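Local coordinates for protein ribonuclease VapC (PDB 5K8J) that probably cleaves RNA with the help of magnesium as the toxin of a toxin-antitoxin pair, and is held here in complex with its VapB antitoxin, at residues Y3-V9 with A107-N113; R23-L27 with S124-W128; L41-V45 with R56-D60; L69-A75 with A100-H105; R91-R96 with D116-I120. All blocks are in the same frame, centred on the assembly; numbering follows the deposited sequence. Where two conformers were deposited one is given.

Contact 1 (Y3-V9 with A107-N113); sequences YVLDTNV and ATFVTFN
Strands 3-5 and 108-111 run side by side in parallel, with Tyr3 facing Thr108, Val4 facing Phe109 and Leu5 facing Val110. The axes of these short strands approach to 4.6 Å at an angle of 31°. Three backbone bonds join them: Val4 N to Thr108 O, Val110 N to Val4 O at 3.0 Å, and Asp6 N to Val110 O at 2.8 Å. On one face Tyr3 CD1 lies 3.8 Å from Val110 CG2, and Leu5 CD2 leans on Val110 CB. On the other, Val4 CG1 meets the Phe109 ring. These are inner strands of the parallel sheet of the PIN domain, and Asp6, a predicted magnesium ligand, stands just past the end of strand 3-5. Its CG is anti to the backbone N (chi1 -160°), which carries the carboxylate over to strand 108-111. There Thr111 OG1 donates to the anti lone pair of Asp6 OD2 at 2.8 Å, while Asp6 CG sits 3.3 Å from Phe109 CZ. Thr111 OG1 also accepts from Asn113 N in an ST turn, so the hydroxyl that helps to orient Asp6 is itself engaged. Farther on, Val9 CG2 makes a CH-pi contact over one face of the Phe112 ring, 4.0 Å from its centroid.

Contact 2 (R23-L27 with S124-W128); sequences RVTAL and SLLAW
Trp128, the C-terminal residue, lays one face of its indole against Arg23 of helix 18-26. The contact packs this helix onto the end of strand 125-127, the edge strand of the PIN-domain sheet within this chain. Two interactions over the ring share the work. In the CH-pi contact, Arg23 CB sits 3.6 Å from the centroid of the Trp128 six-membered ring. In the cation-pi contact, Arg23 CZ lies 4.2 Å from the centroid of the Trp128 five-membered ring, 20° off its normal. The arginine chain bends at chi2 (-89°) and again at chi3, and so folds across the indole instead of reaching past it. The guanidinium does not stack flat, since its plane is turned 61° from that of the ring. Polar atoms also come close here: Arg23 NH2 is 3.0 Å from Trp128 O, with the oxygen near the guanidinium plane.

Apolar contacts complete the join. Leu27 CD2 touches Trp128 CZ2 at 3.9 Å and Leu126 CD1 at 4.3 Å. Trp128 also packs on Val110 of strand 108-111, while Val24 packs on Ile55 of the VapB chain. At the edge of the indole, in its plane, Val24 CG2 stands 4.0 Å from Trp128 CH2.

Contact 3 (L41-V45 with R56-D60); sequences LEGGV and RSRLD
Leu59 pushes its two methyl groups from helix 49-65 against helix 35-45. Leu59 CD1 and CD2 both lie 3.8 Å from Leu41 CB, and CD2 also rests against Leu41 O. Val45 CG2, one turn on from Leu41, meets Leu59 CD2 at 3.8 Å, so this methyl is packed between two residues of the facing helix. Leu59 CG is anti to the backbone N (chi1 179°), which extends the branch toward helix 35-45.

Arg56, one turn before Leu59, buries nearly as much. Its chain bends at chi2 and chi3 and brings the guanidinium round to Glu42. NH1 and NH2 both grip one oxygen, Glu42 OE1, end-on, at 2.8 Å from Arg56 NH1 and 3.0 Å from Arg56 NH2. That oxygen lies in the guanidinium plane, although the carboxylate is turned 44° from it. Arg56 NH1 also bonds Tyr46 OH. The two helices form an antiparallel pair in the helical part of the PIN domain, with the axes of these helical segments at 161°, and Arg80 of the second subunit packs on Glu42. Arg56 NH2 also bonds Asp60 OD2, one turn on in the same helix, which completes a salt-bridge network of Glu42, Arg56 and Asp60.

Val45 serves both halves of the contact. Val45 CG1 touches Arg56 CB at 3.9 Å. Val45 CG2 lies 4.0 Å above one face of the Arg56 guanidinium, toward the rim. Glu42 OE2 has a second cationic partner in Arg38.

Contact 4 (L69-A75 with A100-H105); sequences LDFDGAA and AQALAH
Gln101 of helix 93-104 reaches Leu69 and Asp70 in the bend between strand 68-69 and helix 73-86. This joins two helices of the PIN domain to the end of strand 68-69, outermost in the sheet of this chain. From CB the chain extends to CG, anti to the carbonyl carbon (chi1 -66°). Gln101 CG touches Ala75 CB at 3.8 Å and Phe71 CD2 at 3.7 Å. CD lies at the edge of the Phe71 ring, near its plane, with amide and ring planes 63° apart. The two ends of the amide have different partners. Gln101 NE2 gives weak hydrogen bonds to two successive carbonyls, Leu69 O at 3.0 Å and Asp70 O at 3.1 Å. OE1 accepts from Ser34 OG, which favours one orientation of the amide.

Around Gln101 the helices meet closely, with Ala100 CB near Ala75 O. Asp72 caps helix 73-86, its OD1 accepting from Ala75 N. A water donates to that oxygen and accepts a weak bond from His105 NE2. The imidazole has stronger partners in the VapB chain, Thr47 at ND1 and Ser42 at NE2, so this corner also belongs to the antitoxin interface. Leu69 CD2 sits over the centre of the His105 ring, 3.6 Å from its centroid.

Contact 5 (R91-R96 with D116-I120); sequences RKVVDR and DFRDI
Asp119 OD2 is gripped by two cations from the start of helix 93-104. Lys92 NZ and Arg96 NH2 each donate to it at 2.9 Å, from opposite faces of the carboxylate plane. Asp119 CG lies between the backbone N and the carbonyl carbon (chi1 59°), which turns the carboxylate back toward the helix. Arg96 meets the oxygen in its own guanidinium plane, with the two flat groups 55° apart. Its NE reaches a water that also donates to Asp116 O and Asp119 OD1, and its NH1 is held by Gly87 O.

Lys92 bends at chi3, and Lys92 NZ also donates to Asp116 O at 3.2 Å, from above the carbonyl plane. On the exposed side, Arg91 makes a weak, two-pronged salt bridge to Asp116: Arg91 NH1 lies 3.3 Å from Asp116 OD2 and Arg91 NH2 lies 3.4 Å from Asp116 OD1. Phe117 turns the edge of its ring to Asp95 O, 3.4 Å from Phe117 CE2, while Phe117 CZ lies 3.5 Å from Asp95 OD1. Its ring also meets Asp6 and Phe109, placing the loop beside the acidic pocket of the PIN domain.

Asp95 is a predicted magnesium ligand, and Asp95 OD2 lies 4.0 Å from Asp116 OD2. The Lys92, Arg96 and Asp119 network ties the loop to the helix that carries Asp95.

From the N terminus, strand 3-5 opens contact 1 and helix 18-26 opens contact 2. Contact 3 opens third and is the first to close, pairing two successive helices. It lies within the spans of contacts 1 and 2 and touches neither. Contact 4 then opens at 69-75, and contact 5 opens at 91-96 before contact 4 closes at 100-105, so these two cross on helix 93-104. Contact 1 closes at 107-113, enclosing contact 4 and crossing contact 5, which closes at 116-120. Contact 2 closes last, at the C terminus. It encloses contacts 3, 4 and 5 and crosses contact 1. Together contacts 1 and 2 bring both chain ends into one sheet.

Contact 1 (Y3-V9 with A107-N113)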
# COMPACT_ATOMS: atom_id res chain seq x y z
N TYR B 3 0.38 -21.98 9.50
CA TYR B 3 -0.22 -22.77 8.43
C TYR B 3 -1.59 -22.21 8.12
O TYR B 3 -2.34 -21.87 9.03
CB TYR B 3 -0.36 -24.26 8.82
CG TYR B 3 0.98 -24.87 9.15
CD1 TYR B 3 1.77 -25.40 8.15
CD2 TYR B 3 1.46 -24.88 10.45
CE1 TYR B 3 3.00 -25.94 8.44
CE2 TYR B 3 2.69 -25.42 10.75
CZ TYR B 3 3.46 -25.96 9.74
OH TYR B 3 4.71 -26.48 10.00
N VAL B 4 -1.90 -22.11 6.83
CA VAL B 4 -3.27 -21.87 6.36
C VAL B 4 -3.82 -23.17 5.82
O VAL B 4 -3.21 -23.78 4.93
CB VAL B 4 -3.30 -20.78 5.28
CG1 VAL B 4 -4.71 -20.63 4.70
CG2 VAL B 4 -2.84 -19.45 5.85
N LEU B 5 -4.98 -23.62 6.33
CA LEU B 5 -5.59 -24.84 5.86
C LEU B 5 -6.41 -24.55 4.62
O LEU B 5 -7.24 -23.64 4.63
CB LEU B 5 -6.52 -25.44 6.93
CG LEU B 5 -5.87 -25.79 8.26
CD1 LEU B 5 -6.87 -26.56 9.19
CD2 LEU B 5 -4.62 -26.63 8.06
N ASP B 6 -6.21 -25.34 3.57
CA ASP B 6 -7.10 -25.21 2.42
C ASP B 6 -8.52 -25.60 2.82
O ASP B 6 -8.75 -26.33 3.79
CB ASP B 6 -6.62 -26.08 1.25
CG ASP B 6 -7.19 -25.63 -0.12
OD1 ASP B 6 -7.95 -24.62 -0.20
OD2 ASP B 6 -6.83 -26.32 -1.12
N THR B 7 -9.49 -25.13 2.05
CA THR B 7 -10.89 -25.39 2.42
C THR B 7 -11.17 -26.88 2.57
O THR B 7 -11.91 -27.29 3.49
CB THR B 7 -11.81 -24.78 1.38
OG1 THR B 7 -11.58 -23.37 1.36
CG2 THR B 7 -13.27 -25.06 1.71
N ASN B 8 -10.66 -27.70 1.65
CA ASN B 8 -10.95 -29.14 1.67
C ASN B 8 -10.50 -29.73 2.99
O ASN B 8 -11.18 -30.58 3.57
CB ASN B 8 -10.24 -29.83 0.51
CG ASN B 8 -8.74 -29.34 0.35
OD1 ASN B 8 -8.11 -28.96 1.33
ND2 ASN B 8 -8.20 -29.35 -0.86
N VAL B 9 -9.32 -29.31 3.47
CA VAL B 9 -8.81 -29.79 4.75
C VAL B 9 -9.77 -29.40 5.87
O VAL B 9 -10.08 -30.21 6.75
CB VAL B 9 -7.39 -29.24 5.00
CG1 VAL B 9 -6.87 -29.68 6.37
CG2 VAL B 9 -6.43 -29.71 3.92
N ALA B 107 2.80 -17.69 5.66
CA ALA B 107 2.33 -18.96 6.21
C ALA B 107 2.42 -20.06 5.17
O ALA B 107 2.30 -19.80 3.96
CB ALA B 107 0.88 -18.83 6.68
N THR B 108 2.62 -21.29 5.63
CA THR B 108 2.62 -22.45 4.75
C THR B 108 1.19 -22.90 4.48
O THR B 108 0.35 -22.94 5.38
CB THR B 108 3.44 -23.55 5.39
OG1 THR B 108 4.81 -23.12 5.47
CG2 THR B 108 3.39 -24.87 4.61
N PHE B 109 0.92 -23.19 3.21
CA PHE B 109 -0.40 -23.58 2.71
C PHE B 109 -0.50 -25.10 2.68
O PHE B 109 0.33 -25.78 2.04
CB PHE B 109 -0.64 -22.97 1.34
CG PHE B 109 -2.02 -23.19 0.81
CD1 PHE B 109 -2.23 -24.08 -0.21
CD2 PHE B 109 -3.10 -22.54 1.35
CE1 PHE B 109 -3.50 -24.30 -0.69
CE2 PHE B 109 -4.38 -22.76 0.85
CZ PHE B 109 -4.57 -23.62 -0.16
N VAL B 110 -1.51 -25.65 3.35
CA VAL B 110 -1.71 -27.09 3.51
C VAL B 110 -2.92 -27.51 2.68
O VAL B 110 -4.03 -26.98 2.88
CB VAL B 110 -1.95 -27.44 4.98
CG1 VAL B 110 -2.17 -28.92 5.13
CG2 VAL B 110 -0.77 -26.99 5.81
N THR B 111 -2.72 -28.45 1.77
CA THR B 111 -3.76 -28.73 0.78
C THR B 111 -3.72 -30.17 0.30
O THR B 111 -2.67 -30.83 0.29
CB THR B 111 -3.66 -27.77 -0.43
OG1 THR B 111 -4.70 -28.08 -1.37
CG2 THR B 111 -2.35 -27.92 -1.13
N PHE B 112 -4.90 -30.67 -0.07
CA PHE B 112 -4.98 -31.93 -0.79
C PHE B 112 -4.76 -31.78 -2.29
O PHE B 112 -4.69 -32.80 -2.99
CB PHE B 112 -6.36 -32.56 -0.64
CG PHE B 112 -6.76 -32.87 0.76
CD1 PHE B 112 -5.88 -33.43 1.66
CD2 PHE B 112 -8.08 -32.67 1.15
CE1 PHE B 112 -6.30 -33.73 2.96
CE2 PHE B 112 -8.49 -32.97 2.43
CZ PHE B 112 -7.61 -33.49 3.34
N ASN B 113 -4.71 -30.56 -2.81
CA ASN B 113 -4.66 -30.34 -4.25
C ASN B 113 -3.42 -29.55 -4.63
O ASN B 113 -3.54 -28.52 -5.28
CB ASN B 113 -5.87 -29.53 -4.73
CG ASN B 113 -7.20 -30.18 -4.41
OD1 ASN B 113 -7.31 -31.40 -4.38
ND2 ASN B 113 -8.22 -29.35 -4.19

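Contact 2 (R23-L27 with S124-W128)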
# COMPACT_ATOMS: atom_id res chain seq x y z
N ARG B 23 -3.69 -35.38 11.63
CA ARG B 23 -2.65 -34.60 10.97
C ARG B 23 -2.55 -33.20 11.58
O ARG B 23 -1.45 -32.65 11.70
CB ARG B 23 -2.95 -34.48 9.47
CG ARG B 23 -2.77 -35.73 8.64
CD ARG B 23 -1.36 -35.86 8.13
NE ARG B 23 -1.27 -35.72 6.67
CZ ARG B 23 -1.80 -36.57 5.80
NH1 ARG B 23 -2.49 -37.62 6.20
NH2 ARG B 23 -1.65 -36.35 4.50
N VAL B 24 -3.69 -32.62 11.95
CA VAL B 24 -3.69 -31.22 12.35
C VAL B 24 -2.93 -31.01 13.65
O VAL B 24 -2.27 -29.99 13.83
CB VAL B 24 -5.14 -30.72 12.44
CG1 VAL B 24 -5.25 -29.50 13.31
CG2 VAL B 24 -5.67 -30.41 11.05
N THR B 25 -3.01 -31.97 14.58
CA THR B 25 -2.29 -31.81 15.84
C THR B 25 -0.78 -31.95 15.68
O THR B 25 -0.04 -31.56 16.59
CB THR B 25 -2.79 -32.82 16.87
OG1 THR B 25 -2.44 -34.14 16.45
CG2 THR B 25 -4.28 -32.74 17.01
N ALA B 26 -0.30 -32.49 14.56
CA ALA B 26 1.13 -32.62 14.34
C ALA B 26 1.75 -31.35 13.76
O ALA B 26 2.97 -31.20 13.84
CB ALA B 26 1.41 -33.80 13.42
N LEU B 27 0.95 -30.46 13.17
CA LEU B 27 1.48 -29.20 12.68
C LEU B 27 2.11 -28.41 13.83
O LEU B 27 1.51 -28.25 14.90
CB LEU B 27 0.37 -28.39 12.01
CG LEU B 27 -0.20 -28.99 10.72
CD1 LEU B 27 -1.40 -28.23 10.20
CD2 LEU B 27 0.88 -29.03 9.63
N SER B 124 4.90 -21.40 0.06
CA SER B 124 5.32 -22.61 0.75
C SER B 124 4.11 -23.53 0.88
O SER B 124 3.06 -23.08 1.33
CB SER B 124 5.88 -22.31 2.14
OG SER B 124 7.15 -21.69 1.99
N LEU B 125 4.26 -24.77 0.45
CA LEU B 125 3.15 -25.70 0.28
C LEU B 125 3.45 -27.03 0.96
O LEU B 125 4.56 -27.54 0.87
CB LEU B 125 2.95 -26.00 -1.20
CG LEU B 125 2.01 -25.35 -2.17
CD1 LEU B 125 2.44 -25.74 -3.59
CD2 LEU B 125 0.67 -25.88 -1.90
N LEU B 126 2.44 -27.59 1.63
CA LEU B 126 2.52 -28.94 2.14
C LEU B 126 1.35 -29.71 1.55
O LEU B 126 0.20 -29.28 1.68
CB LEU B 126 2.43 -28.99 3.66
CG LEU B 126 3.63 -28.68 4.52
CD1 LEU B 126 3.17 -28.82 5.97
CD2 LEU B 126 4.75 -29.66 4.19
N ALA B 127 1.66 -30.82 0.91
CA ALA B 127 0.67 -31.67 0.28
C ALA B 127 0.26 -32.76 1.25
O ALA B 127 1.09 -33.52 1.77
CB ALA B 127 1.23 -32.31 -0.99
N TRP B 128 -1.03 -32.84 1.49
CA TRP B 128 -1.60 -33.90 2.29
C TRP B 128 -2.38 -34.85 1.39
O TRP B 128 -2.88 -35.88 1.85
CB TRP B 128 -2.49 -33.30 3.37
CG TRP B 128 -1.77 -32.80 4.59
CD1 TRP B 128 -0.42 -32.75 4.80
CD2 TRP B 128 -2.39 -32.32 5.79
NE1 TRP B 128 -0.16 -32.25 6.07
CE2 TRP B 128 -1.35 -31.98 6.69
CE3 TRP B 128 -3.71 -32.14 6.18
CZ2 TRP B 128 -1.61 -31.47 7.96
CZ3 TRP B 128 -3.96 -31.63 7.44
CH2 TRP B 128 -2.93 -31.30 8.31

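Contact 3 (L41-V45 with R56-D60)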
# COMPACT_ATOMS: atom_id res chain seq x y z
N LEU B 41 -17.50 -23.09 4.13
CA LEU B 41 -17.93 -23.97 5.23
C LEU B 41 -19.34 -23.64 5.68
O LEU B 41 -20.13 -24.55 6.00
CB LEU B 41 -16.96 -23.84 6.40
CG LEU B 41 -15.59 -24.48 6.16
CD1 LEU B 41 -14.52 -23.90 7.07
CD2 LEU B 41 -15.69 -25.99 6.38
N GLU B 42 -19.66 -22.34 5.75
CA GLU B 42 -21.00 -21.90 6.16
C GLU B 42 -22.04 -22.38 5.17
O GLU B 42 -23.10 -22.88 5.56
CB GLU B 42 -21.04 -20.37 6.25
CG GLU B 42 -20.17 -19.73 7.33
CD GLU B 42 -20.70 -19.84 8.74
OE1 GLU B 42 -21.63 -20.63 8.98
OE2 GLU B 42 -20.16 -19.12 9.63
N GLY B 43 -21.76 -22.23 3.88
CA GLY B 43 -22.70 -22.70 2.87
C GLY B 43 -22.91 -24.20 2.95
O GLY B 43 -24.04 -24.68 2.85
N GLY B 44 -21.83 -24.96 3.17
CA GLY B 44 -21.94 -26.40 3.24
C GLY B 44 -22.81 -26.91 4.38
O GLY B 44 -23.44 -27.96 4.27
N VAL B 45 -22.88 -26.16 5.48
CA VAL B 45 -23.77 -26.56 6.57
C VAL B 45 -25.18 -26.81 6.04
O VAL B 45 -25.85 -27.75 6.47
CB VAL B 45 -23.78 -25.48 7.67
CG1 VAL B 45 -24.94 -25.71 8.68
CG2 VAL B 45 -22.46 -25.44 8.37
N ARG B 56 -23.34 -27.69 11.66
CA ARG B 56 -23.40 -26.40 12.33
C ARG B 56 -22.64 -26.43 13.64
O ARG B 56 -21.85 -25.52 13.93
CB ARG B 56 -24.88 -26.05 12.59
CG ARG B 56 -25.13 -24.74 13.33
CD ARG B 56 -24.93 -23.55 12.42
NE ARG B 56 -23.54 -23.14 12.40
CZ ARG B 56 -22.96 -22.44 11.43
NH1 ARG B 56 -23.62 -22.11 10.33
NH2 ARG B 56 -21.69 -22.11 11.54
N SER B 57 -22.92 -27.43 14.49
CA SER B 57 -22.32 -27.47 15.82
C SER B 57 -20.80 -27.65 15.72
O SER B 57 -20.06 -27.02 16.48
CB SER B 57 -22.94 -28.58 16.67
OG SER B 57 -22.78 -29.87 16.10
N ARG B 58 -20.34 -28.51 14.81
CA ARG B 58 -18.91 -28.76 14.68
C ARG B 58 -18.20 -27.57 14.04
O ARG B 58 -17.10 -27.21 14.47
CB ARG B 58 -18.67 -30.05 13.87
CG ARG B 58 -19.25 -31.29 14.63
CD ARG B 58 -19.25 -32.56 13.81
NE ARG B 58 -17.89 -32.84 13.43
CZ ARG B 58 -17.04 -33.58 14.12
NH1 ARG B 58 -17.40 -34.21 15.23
NH2 ARG B 58 -15.80 -33.69 13.67
N LEU B 59 -18.82 -26.93 13.06
CA LEU B 59 -18.21 -25.73 12.51
C LEU B 59 -18.15 -24.64 13.56
O LEU B 59 -17.16 -23.90 13.63
CB LEU B 59 -18.98 -25.24 11.27
CG LEU B 59 -18.45 -23.96 10.61
CD1 LEU B 59 -16.98 -24.09 10.20
CD2 LEU B 59 -19.30 -23.55 9.39
N ASP B 60 -19.17 -24.55 14.42
CA ASP B 60 -19.18 -23.50 15.43
C ASP B 60 -18.02 -23.67 16.40
O ASP B 60 -17.35 -22.69 16.73
CB ASP B 60 -20.52 -23.48 16.17
CG ASP B 60 -21.65 -22.87 15.34
OD1 ASP B 60 -22.82 -23.07 15.78
OD2 ASP B 60 -21.38 -22.25 14.31

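Contact 4 (L69-A75 with A100-H105)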
# COMPACT_ATOMS: atom_id res chain seq x y z
N LEU B 69 -8.50 -15.33 9.02
CA LEU B 69 -7.82 -14.32 8.22
C LEU B 69 -8.83 -13.66 7.30
O LEU B 69 -9.36 -14.31 6.39
CB LEU B 69 -6.75 -14.93 7.32
CG LEU B 69 -5.47 -15.40 7.92
CD1 LEU B 69 -4.70 -16.22 6.86
CD2 LEU B 69 -4.68 -14.19 8.38
N ASP B 70 -9.05 -12.37 7.48
CA ASP B 70 -9.92 -11.64 6.57
C ASP B 70 -9.22 -11.41 5.23
O ASP B 70 -8.00 -11.48 5.13
CB ASP B 70 -10.34 -10.31 7.19
CG ASP B 70 -11.31 -10.50 8.35
OD1 ASP B 70 -11.83 -11.62 8.52
OD2 ASP B 70 -11.55 -9.53 9.09
N PHE B 71 -10.03 -11.17 4.18
CA PHE B 71 -9.49 -10.95 2.84
C PHE B 71 -9.45 -9.45 2.61
O PHE B 71 -10.49 -8.81 2.48
CB PHE B 71 -10.27 -11.68 1.75
CG PHE B 71 -9.51 -11.75 0.47
CD1 PHE B 71 -9.54 -10.68 -0.42
CD2 PHE B 71 -8.67 -12.82 0.19
CE1 PHE B 71 -8.78 -10.71 -1.57
CE2 PHE B 71 -7.91 -12.85 -0.95
CZ PHE B 71 -7.97 -11.78 -1.85
N ASP B 72 -8.23 -8.89 2.56
CA ASP B 72 -8.00 -7.46 2.62
C ASP B 72 -7.11 -7.02 1.47
O ASP B 72 -6.72 -7.81 0.62
CB ASP B 72 -7.42 -7.05 3.97
CG ASP B 72 -6.16 -7.84 4.35
OD1 ASP B 72 -5.60 -8.55 3.49
OD2 ASP B 72 -5.75 -7.73 5.54
N GLY B 73 -6.78 -5.72 1.45
CA GLY B 73 -6.00 -5.19 0.34
C GLY B 73 -4.67 -5.90 0.17
O GLY B 73 -4.21 -6.12 -0.95
N ALA B 74 -4.01 -6.24 1.28
CA ALA B 74 -2.74 -6.93 1.19
C ALA B 74 -2.88 -8.26 0.48
O ALA B 74 -2.02 -8.65 -0.33
CB ALA B 74 -2.13 -7.11 2.58
N ALA B 75 -3.95 -9.01 0.77
CA ALA B 75 -4.19 -10.26 0.06
C ALA B 75 -4.53 -10.03 -1.40
O ALA B 75 -4.08 -10.78 -2.27
CB ALA B 75 -5.33 -11.03 0.75
N ALA B 100 -3.04 -16.39 -1.65
CA ALA B 100 -2.61 -15.00 -1.49
C ALA B 100 -2.59 -14.58 -0.03
O ALA B 100 -1.72 -13.82 0.41
CB ALA B 100 -3.54 -14.09 -2.31
N GLN B 101 -3.54 -15.07 0.76
CA GLN B 101 -3.55 -14.74 2.17
C GLN B 101 -2.39 -15.41 2.89
O GLN B 101 -1.78 -14.82 3.77
CB GLN B 101 -4.85 -15.20 2.78
CG GLN B 101 -6.04 -14.45 2.23
CD GLN B 101 -7.32 -14.98 2.81
OE1 GLN B 101 -7.83 -15.98 2.35
NE2 GLN B 101 -7.87 -14.30 3.83
N ALA B 102 -2.11 -16.66 2.53
CA ALA B 102 -0.95 -17.34 3.09
C ALA B 102 0.33 -16.60 2.76
O ALA B 102 1.20 -16.42 3.62
CB ALA B 102 -0.92 -18.77 2.53
N LEU B 103 0.49 -16.16 1.51
CA LEU B 103 1.66 -15.37 1.14
C LEU B 103 1.77 -14.10 1.96
O LEU B 103 2.84 -13.77 2.46
CB LEU B 103 1.61 -15.03 -0.34
CG LEU B 103 1.88 -16.22 -1.27
CD1 LEU B 103 1.31 -15.99 -2.66
CD2 LEU B 103 3.35 -16.44 -1.39
N ALA B 104 0.68 -13.36 2.07
CA ALA B 104 0.73 -12.10 2.82
C ALA B 104 1.10 -12.30 4.27
O ALA B 104 1.74 -11.44 4.88
CB ALA B 104 -0.63 -11.42 2.73
N HIS B 105 0.70 -13.43 4.86
CA HIS B 105 1.00 -13.73 6.25
C HIS B 105 2.15 -14.71 6.42
O HIS B 105 2.36 -15.21 7.54
CB HIS B 105 -0.27 -14.23 6.94
CG HIS B 105 -1.23 -13.10 7.18
ND1 HIS B 105 -1.24 -12.35 8.33
CD2 HIS B 105 -2.14 -12.54 6.36
CE1 HIS B 105 -2.13 -11.38 8.22
NE2 HIS B 105 -2.67 -11.46 7.02
O HOH W 1 -3.62 -10.40 4.00

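Contact 5 (R91-R96 with D116-I120)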
# COMPACT_ATOMS: atom_id res chain seq x y z
N ARG B 91 -11.11 -20.85 -13.04
CA ARG B 91 -11.36 -22.05 -12.23
C ARG B 91 -10.64 -21.99 -10.89
O ARG B 91 -11.15 -22.52 -9.89
CB ARG B 91 -10.93 -23.31 -12.98
CG ARG B 91 -11.07 -24.58 -12.18
CD ARG B 91 -10.66 -25.80 -13.02
NE ARG B 91 -9.22 -25.82 -13.29
CZ ARG B 91 -8.30 -26.23 -12.42
NH1 ARG B 91 -8.66 -26.66 -11.21
NH2 ARG B 91 -7.02 -26.20 -12.75
N LYS B 92 -9.50 -21.31 -10.82
CA LYS B 92 -8.67 -21.33 -9.61
C LYS B 92 -8.70 -20.02 -8.83
O LYS B 92 -7.83 -19.78 -7.98
CB LYS B 92 -7.24 -21.71 -9.99
CG LYS B 92 -7.12 -23.08 -10.66
CD LYS B 92 -5.70 -23.64 -10.55
CE LYS B 92 -4.78 -22.94 -11.51
NZ LYS B 92 -3.41 -23.57 -11.44
N VAL B 93 -9.70 -19.16 -9.05
CA VAL B 93 -9.73 -17.90 -8.31
C VAL B 93 -9.72 -18.13 -6.80
O VAL B 93 -8.94 -17.51 -6.08
CB VAL B 93 -10.94 -17.03 -8.74
CG1 VAL B 93 -11.06 -15.82 -7.84
CG2 VAL B 93 -10.80 -16.61 -10.20
N VAL B 94 -10.62 -18.98 -6.29
CA VAL B 94 -10.69 -19.18 -4.83
C VAL B 94 -9.37 -19.70 -4.29
O VAL B 94 -8.85 -19.20 -3.29
CB VAL B 94 -11.84 -20.13 -4.46
CG1 VAL B 94 -11.73 -20.52 -2.99
CG2 VAL B 94 -13.18 -19.46 -4.71
N ASP B 95 -8.83 -20.73 -4.95
CA ASP B 95 -7.51 -21.28 -4.64
C ASP B 95 -6.48 -20.17 -4.48
O ASP B 95 -5.70 -20.11 -3.51
CB ASP B 95 -7.01 -22.18 -5.80
CG ASP B 95 -7.63 -23.56 -5.85
OD1 ASP B 95 -8.22 -24.04 -4.86
OD2 ASP B 95 -7.44 -24.22 -6.93
N ARG B 96 -6.41 -19.30 -5.48
CA ARG B 96 -5.39 -18.26 -5.47
C ARG B 96 -5.66 -17.16 -4.43
O ARG B 96 -4.73 -16.56 -3.89
CB ARG B 96 -5.29 -17.70 -6.90
CG ARG B 96 -4.64 -18.67 -7.85
CD ARG B 96 -4.86 -18.24 -9.28
NE ARG B 96 -4.07 -19.07 -10.19
CZ ARG B 96 -3.88 -18.76 -11.47
NH1 ARG B 96 -4.42 -17.67 -11.95
NH2 ARG B 96 -3.12 -19.52 -12.26
N ASP B 116 -2.64 -27.79 -8.14
CA ASP B 116 -3.30 -26.58 -8.59
C ASP B 116 -2.62 -25.31 -8.07
O ASP B 116 -3.11 -24.20 -8.35
CB ASP B 116 -4.76 -26.56 -8.16
CG ASP B 116 -5.66 -27.35 -9.11
OD1 ASP B 116 -5.24 -27.59 -10.27
OD2 ASP B 116 -6.77 -27.75 -8.69
N PHE B 117 -1.55 -25.45 -7.29
CA PHE B 117 -0.85 -24.32 -6.68
C PHE B 117 0.60 -24.24 -7.14
O PHE B 117 1.34 -23.35 -6.67
CB PHE B 117 -0.93 -24.42 -5.15
CG PHE B 117 -2.32 -24.37 -4.62
CD1 PHE B 117 -3.10 -25.52 -4.57
CD2 PHE B 117 -2.87 -23.19 -4.18
CE1 PHE B 117 -4.42 -25.47 -4.12
CE2 PHE B 117 -4.17 -23.13 -3.73
CZ PHE B 117 -4.93 -24.28 -3.67
N ARG B 118 1.00 -25.09 -8.08
CA ARG B 118 2.38 -25.17 -8.54
C ARG B 118 2.80 -23.93 -9.30
O ARG B 118 4.01 -23.69 -9.44
CB ARG B 118 2.52 -26.42 -9.43
CG ARG B 118 3.93 -26.72 -9.91
CD ARG B 118 3.92 -27.82 -10.98
NE ARG B 118 5.24 -28.00 -11.59
CZ ARG B 118 5.91 -29.15 -11.66
NH1 ARG B 118 5.40 -30.27 -11.16
NH2 ARG B 118 7.11 -29.19 -12.24
N ASP B 119 1.85 -23.14 -9.79
CA ASP B 119 2.14 -21.97 -10.59
C ASP B 119 2.18 -20.69 -9.78
O ASP B 119 2.18 -19.61 -10.36
CB ASP B 119 1.12 -21.83 -11.74
CG ASP B 119 -0.31 -21.73 -11.25
OD1 ASP B 119 -0.51 -21.69 -10.02
OD2 ASP B 119 -1.24 -21.69 -12.10
N ILE B 120 2.22 -20.78 -8.45
CA ILE B 120 2.23 -19.61 -7.59
C ILE B 120 3.63 -19.38 -7.04
O ILE B 120 4.07 -20.11 -6.14
CB ILE B 120 1.21 -19.76 -6.45
CG1 ILE B 120 -0.20 -19.91 -7.04
CG2 ILE B 120 1.27 -18.58 -5.49
CD1 ILE B 120 -1.24 -20.21 -6.02
O HOH W 2 -3.69 -26.20 -12.45
O HOH W 3 -2.95 -21.47 -9.12